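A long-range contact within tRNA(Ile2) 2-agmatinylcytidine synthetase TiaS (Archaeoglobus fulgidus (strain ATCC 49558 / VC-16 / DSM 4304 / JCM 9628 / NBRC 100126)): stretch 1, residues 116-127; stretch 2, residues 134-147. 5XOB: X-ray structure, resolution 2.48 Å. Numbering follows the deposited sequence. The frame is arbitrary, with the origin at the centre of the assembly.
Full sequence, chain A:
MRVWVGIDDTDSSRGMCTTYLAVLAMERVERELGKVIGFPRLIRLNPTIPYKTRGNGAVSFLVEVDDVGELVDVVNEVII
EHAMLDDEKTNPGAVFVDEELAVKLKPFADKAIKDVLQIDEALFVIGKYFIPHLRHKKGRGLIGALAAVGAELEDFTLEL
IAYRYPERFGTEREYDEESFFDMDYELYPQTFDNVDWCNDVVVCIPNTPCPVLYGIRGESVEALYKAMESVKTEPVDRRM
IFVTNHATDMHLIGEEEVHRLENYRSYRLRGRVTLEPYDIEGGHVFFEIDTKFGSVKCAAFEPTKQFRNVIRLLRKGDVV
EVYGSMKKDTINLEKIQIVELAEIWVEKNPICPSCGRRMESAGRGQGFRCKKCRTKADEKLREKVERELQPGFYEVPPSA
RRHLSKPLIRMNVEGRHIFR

Stretch 1, residues 116-127: VLQIDEALFVIG
Stretch 2 (134-147) LRHKKGRGLIGALA

Two helices, 119-127 and one running through 141-147, pack with axes 8.9 Å apart at closest approach and N-to-C directions 55° apart. The contact is essentially apolar, with no hydrogen bond across it among the modelled atoms; L142, I143 and L146 are all m, t. L117, still extended (phi/psi -126/152; chi1 -106°, between wells, chi2 t), points toward stretch 2, its branched apolar end setting CD1 3.9 Å from I143 CG2. Q118 is the N-cap residue, its CB directed away; its O accepts weak bonds from E121 N and A122 N. Regular i to i+4 bonding follows.

I119 (m, t) leaves sideways, but its several carbons reach back: CD1 lies 3.8 Å from R140 N and 3.9 Å from K138 CE, CG2 3.8 Å from G139 O, CG1 4.2 Å from I143 CD1. Its CA is 5.8 Å from R140 CA. One turn on, A122 CA and I143 CA are 5.6 Å apart. Alanine suits this close approach: its small CB meets I143 CG1 at 4.1 Å and L146 CD1 at 3.7 Å. L123 (m, t) has an apolar end that serves two neighbours, CD2 lying over one face of the R135 guanidinium, 3.8 Å from R135 CZ, and 4.2 Å from L142 CD1. Buried I126 (m, t) points toward the partner helix and offers two carbons, CD1 4.1 Å from L142 CD1 and CG1 4.3 Å from L146 CD1.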

# COMPACT_ATOMS: atom_id res chain seq x y z
N VAL A 116 -9.71 -7.02 -11.92
CA VAL A 116 -10.50 -6.04 -12.63
C VAL A 116 -11.93 -6.55 -12.76
O VAL A 116 -12.17 -7.73 -13.01
CB VAL A 116 -9.92 -5.80 -14.04
CG1 VAL A 116 -10.79 -4.82 -14.82
CG2 VAL A 116 -8.49 -5.28 -13.94
N LEU A 117 -12.87 -5.62 -12.59
CA LEU A 117 -14.29 -5.91 -12.63
C LEU A 117 -15.02 -5.03 -13.63
O LEU A 117 -14.61 -3.90 -13.90
CB LEU A 117 -14.89 -5.67 -11.25
CG LEU A 117 -15.24 -6.93 -10.46
CD1 LEU A 117 -15.41 -6.59 -8.99
CD2 LEU A 117 -16.51 -7.53 -11.03
N GLN A 118 -16.11 -5.56 -14.17
CA GLN A 118 -16.94 -4.81 -15.10
C GLN A 118 -18.23 -4.41 -14.38
O GLN A 118 -18.65 -5.07 -13.42
CB GLN A 118 -17.25 -5.67 -16.33
CG GLN A 118 -16.00 -6.15 -17.07
CD GLN A 118 -16.29 -7.22 -18.11
OE1 GLN A 118 -16.91 -8.24 -17.81
NE2 GLN A 118 -15.83 -7.01 -19.35
N ILE A 119 -18.84 -3.32 -14.84
CA ILE A 119 -20.08 -2.83 -14.25
C ILE A 119 -21.19 -3.88 -14.40
O ILE A 119 -22.01 -4.08 -13.50
CB ILE A 119 -20.54 -1.50 -14.87
CG1 ILE A 119 -19.41 -0.47 -14.83
CG2 ILE A 119 -21.76 -0.95 -14.12
CD1 ILE A 119 -19.79 0.93 -15.28
N ASP A 120 -21.18 -4.56 -15.55
CA ASP A 120 -22.17 -5.58 -15.89
C ASP A 120 -22.26 -6.67 -14.82
O ASP A 120 -23.35 -7.17 -14.51
CB ASP A 120 -21.79 -6.21 -17.23
CG ASP A 120 -21.52 -5.18 -18.31
OD1 ASP A 120 -22.50 -4.53 -18.75
OD2 ASP A 120 -20.34 -5.00 -18.69
N GLU A 121 -21.10 -7.01 -14.27
CA GLU A 121 -21.01 -7.98 -13.20
C GLU A 121 -21.69 -7.46 -11.94
O GLU A 121 -22.54 -8.14 -11.36
CB GLU A 121 -19.55 -8.33 -12.91
CG GLU A 121 -19.39 -9.36 -11.80
CD GLU A 121 -18.16 -10.26 -11.95
OE1 GLU A 121 -17.24 -9.91 -12.74
OE2 GLU A 121 -18.13 -11.31 -11.26
N ALA A 122 -21.34 -6.24 -11.53
CA ALA A 122 -22.02 -5.59 -10.40
C ALA A 122 -23.53 -5.66 -10.60
O ALA A 122 -24.27 -6.07 -9.70
CB ALA A 122 -21.57 -4.14 -10.24
N LEU A 123 -23.97 -5.29 -11.79
CA LEU A 123 -25.39 -5.26 -12.10
C LEU A 123 -26.00 -6.64 -12.06
O LEU A 123 -27.11 -6.82 -11.56
CB LEU A 123 -25.62 -4.66 -13.47
CG LEU A 123 -25.26 -3.18 -13.60
CD1 LEU A 123 -25.34 -2.75 -15.06
CD2 LEU A 123 -26.17 -2.32 -12.72
N PHE A 124 -25.28 -7.62 -12.60
CA PHE A 124 -25.80 -8.98 -12.59
C PHE A 124 -26.08 -9.44 -11.17
O PHE A 124 -27.14 -10.00 -10.88
CB PHE A 124 -24.81 -9.94 -13.25
CG PHE A 124 -25.21 -11.38 -13.12
CD1 PHE A 124 -26.21 -11.91 -13.94
CD2 PHE A 124 -24.61 -12.21 -12.19
CE1 PHE A 124 -26.59 -13.24 -13.82
CE2 PHE A 124 -24.99 -13.54 -12.07
CZ PHE A 124 -25.98 -14.05 -12.88
N VAL A 125 -25.12 -9.19 -10.29
CA VAL A 125 -25.22 -9.59 -8.89
C VAL A 125 -26.42 -8.92 -8.23
O VAL A 125 -27.18 -9.55 -7.50
CB VAL A 125 -23.93 -9.24 -8.13
CG1 VAL A 125 -24.09 -9.44 -6.63
CG2 VAL A 125 -22.78 -10.08 -8.64
N ILE A 126 -26.58 -7.63 -8.50
CA ILE A 126 -27.69 -6.87 -7.93
C ILE A 126 -29.03 -7.45 -8.37
O ILE A 126 -29.90 -7.68 -7.53
CB ILE A 126 -27.59 -5.37 -8.28
CG1 ILE A 126 -26.40 -4.76 -7.53
CG2 ILE A 126 -28.87 -4.66 -7.90
CD1 ILE A 126 -25.97 -3.40 -8.02
N GLY A 127 -29.19 -7.67 -9.67
CA GLY A 127 -30.40 -8.30 -10.21
C GLY A 127 -30.65 -9.67 -9.60
O GLY A 127 -31.79 -10.02 -9.27
N LEU A 134 -28.56 2.54 -5.55
CA LEU A 134 -28.63 3.85 -6.21
C LEU A 134 -27.47 3.95 -7.17
O LEU A 134 -26.36 3.52 -6.85
CB LEU A 134 -28.52 4.97 -5.17
CG LEU A 134 -29.62 4.98 -4.12
CD1 LEU A 134 -29.21 5.82 -2.93
CD2 LEU A 134 -30.91 5.51 -4.72
N ARG A 135 -27.73 4.48 -8.36
CA ARG A 135 -26.65 4.76 -9.32
C ARG A 135 -26.95 6.08 -10.00
O ARG A 135 -27.58 6.13 -11.06
CB ARG A 135 -26.48 3.61 -10.33
CG ARG A 135 -27.66 3.40 -11.27
CD ARG A 135 -27.87 1.94 -11.65
NE ARG A 135 -27.61 1.65 -13.07
CZ ARG A 135 -28.25 0.71 -13.77
NH1 ARG A 135 -29.21 -0.03 -13.21
NH2 ARG A 135 -27.94 0.51 -15.05
N HIS A 136 -26.52 7.17 -9.39
CA HIS A 136 -26.98 8.49 -9.80
C HIS A 136 -26.56 8.87 -11.21
O HIS A 136 -27.21 9.71 -11.84
CB HIS A 136 -26.56 9.55 -8.80
CG HIS A 136 -27.38 9.53 -7.55
ND1 HIS A 136 -27.27 8.51 -6.63
CD2 HIS A 136 -28.34 10.36 -7.10
CE1 HIS A 136 -28.13 8.73 -5.64
NE2 HIS A 136 -28.78 9.85 -5.91
N LYS A 137 -25.49 8.25 -11.70
CA LYS A 137 -25.05 8.48 -13.07
C LYS A 137 -24.69 7.14 -13.69
O LYS A 137 -25.56 6.26 -13.85
CB LYS A 137 -23.89 9.48 -13.08
CG LYS A 137 -24.12 10.70 -12.21
CD LYS A 137 -23.39 11.95 -12.67
CE LYS A 137 -21.97 11.67 -13.11
NZ LYS A 137 -21.14 12.91 -13.13
N LYS A 138 -23.43 6.98 -14.06
CA LYS A 138 -22.88 5.68 -14.35
C LYS A 138 -22.92 4.89 -13.03
O LYS A 138 -22.95 5.47 -11.93
CB LYS A 138 -21.45 5.81 -14.89
CG LYS A 138 -21.08 4.83 -15.98
CD LYS A 138 -19.70 5.17 -16.54
CE LYS A 138 -19.15 4.07 -17.44
NZ LYS A 138 -17.69 4.26 -17.71
N GLY A 139 -22.96 3.57 -13.14
CA GLY A 139 -22.97 2.69 -11.97
C GLY A 139 -21.60 2.13 -11.61
O GLY A 139 -21.51 1.10 -10.94
N ARG A 140 -20.53 2.80 -12.04
CA ARG A 140 -19.17 2.34 -11.77
C ARG A 140 -18.98 2.25 -10.26
O ARG A 140 -18.29 1.36 -9.77
CB ARG A 140 -18.13 3.26 -12.40
N GLY A 141 -19.61 3.16 -9.53
CA GLY A 141 -19.54 3.17 -8.07
C GLY A 141 -20.20 2.00 -7.36
O GLY A 141 -19.95 1.78 -6.18
N LEU A 142 -21.06 1.26 -8.06
CA LEU A 142 -21.69 0.08 -7.46
C LEU A 142 -20.69 -1.07 -7.26
O LEU A 142 -20.91 -1.98 -6.43
CB LEU A 142 -22.85 -0.39 -8.31
CG LEU A 142 -23.97 0.62 -8.51
CD1 LEU A 142 -24.82 0.20 -9.70
CD2 LEU A 142 -24.82 0.76 -7.26
N ILE A 143 -19.60 -1.05 -8.03
CA ILE A 143 -18.53 -2.03 -7.88
C ILE A 143 -17.93 -1.88 -6.48
O ILE A 143 -17.96 -2.81 -5.68
CB ILE A 143 -17.43 -1.83 -8.95
CG1 ILE A 143 -17.99 -2.10 -10.35
CG2 ILE A 143 -16.26 -2.76 -8.70
CD1 ILE A 143 -17.16 -1.51 -11.47
N GLY A 144 -17.42 -0.68 -6.20
CA GLY A 144 -16.88 -0.37 -4.88
C GLY A 144 -17.86 -0.54 -3.73
O GLY A 144 -17.49 -1.06 -2.67
N ALA A 145 -19.10 -0.10 -3.93
CA ALA A 145 -20.17 -0.24 -2.93
C ALA A 145 -20.38 -1.71 -2.56
O ALA A 145 -20.45 -2.05 -1.38
CB ALA A 145 -21.46 0.38 -3.42
N LEU A 146 -20.48 -2.57 -3.57
CA LEU A 146 -20.62 -4.01 -3.34
C LEU A 146 -19.40 -4.61 -2.64
O LEU A 146 -19.53 -5.47 -1.76
CB LEU A 146 -20.84 -4.73 -4.67
CG LEU A 146 -22.22 -4.61 -5.32
CD1 LEU A 146 -22.18 -5.17 -6.73
CD2 LEU A 146 -23.29 -5.32 -4.50
N ALA A 147 -18.21 -4.15 -3.06
CA ALA A 147 -16.96 -4.64 -2.48
C ALA A 147 -16.79 -4.23 -1.02
O ALA A 147 -16.27 -5.00 -0.22
CB ALA A 147 -15.78 -4.16 -3.30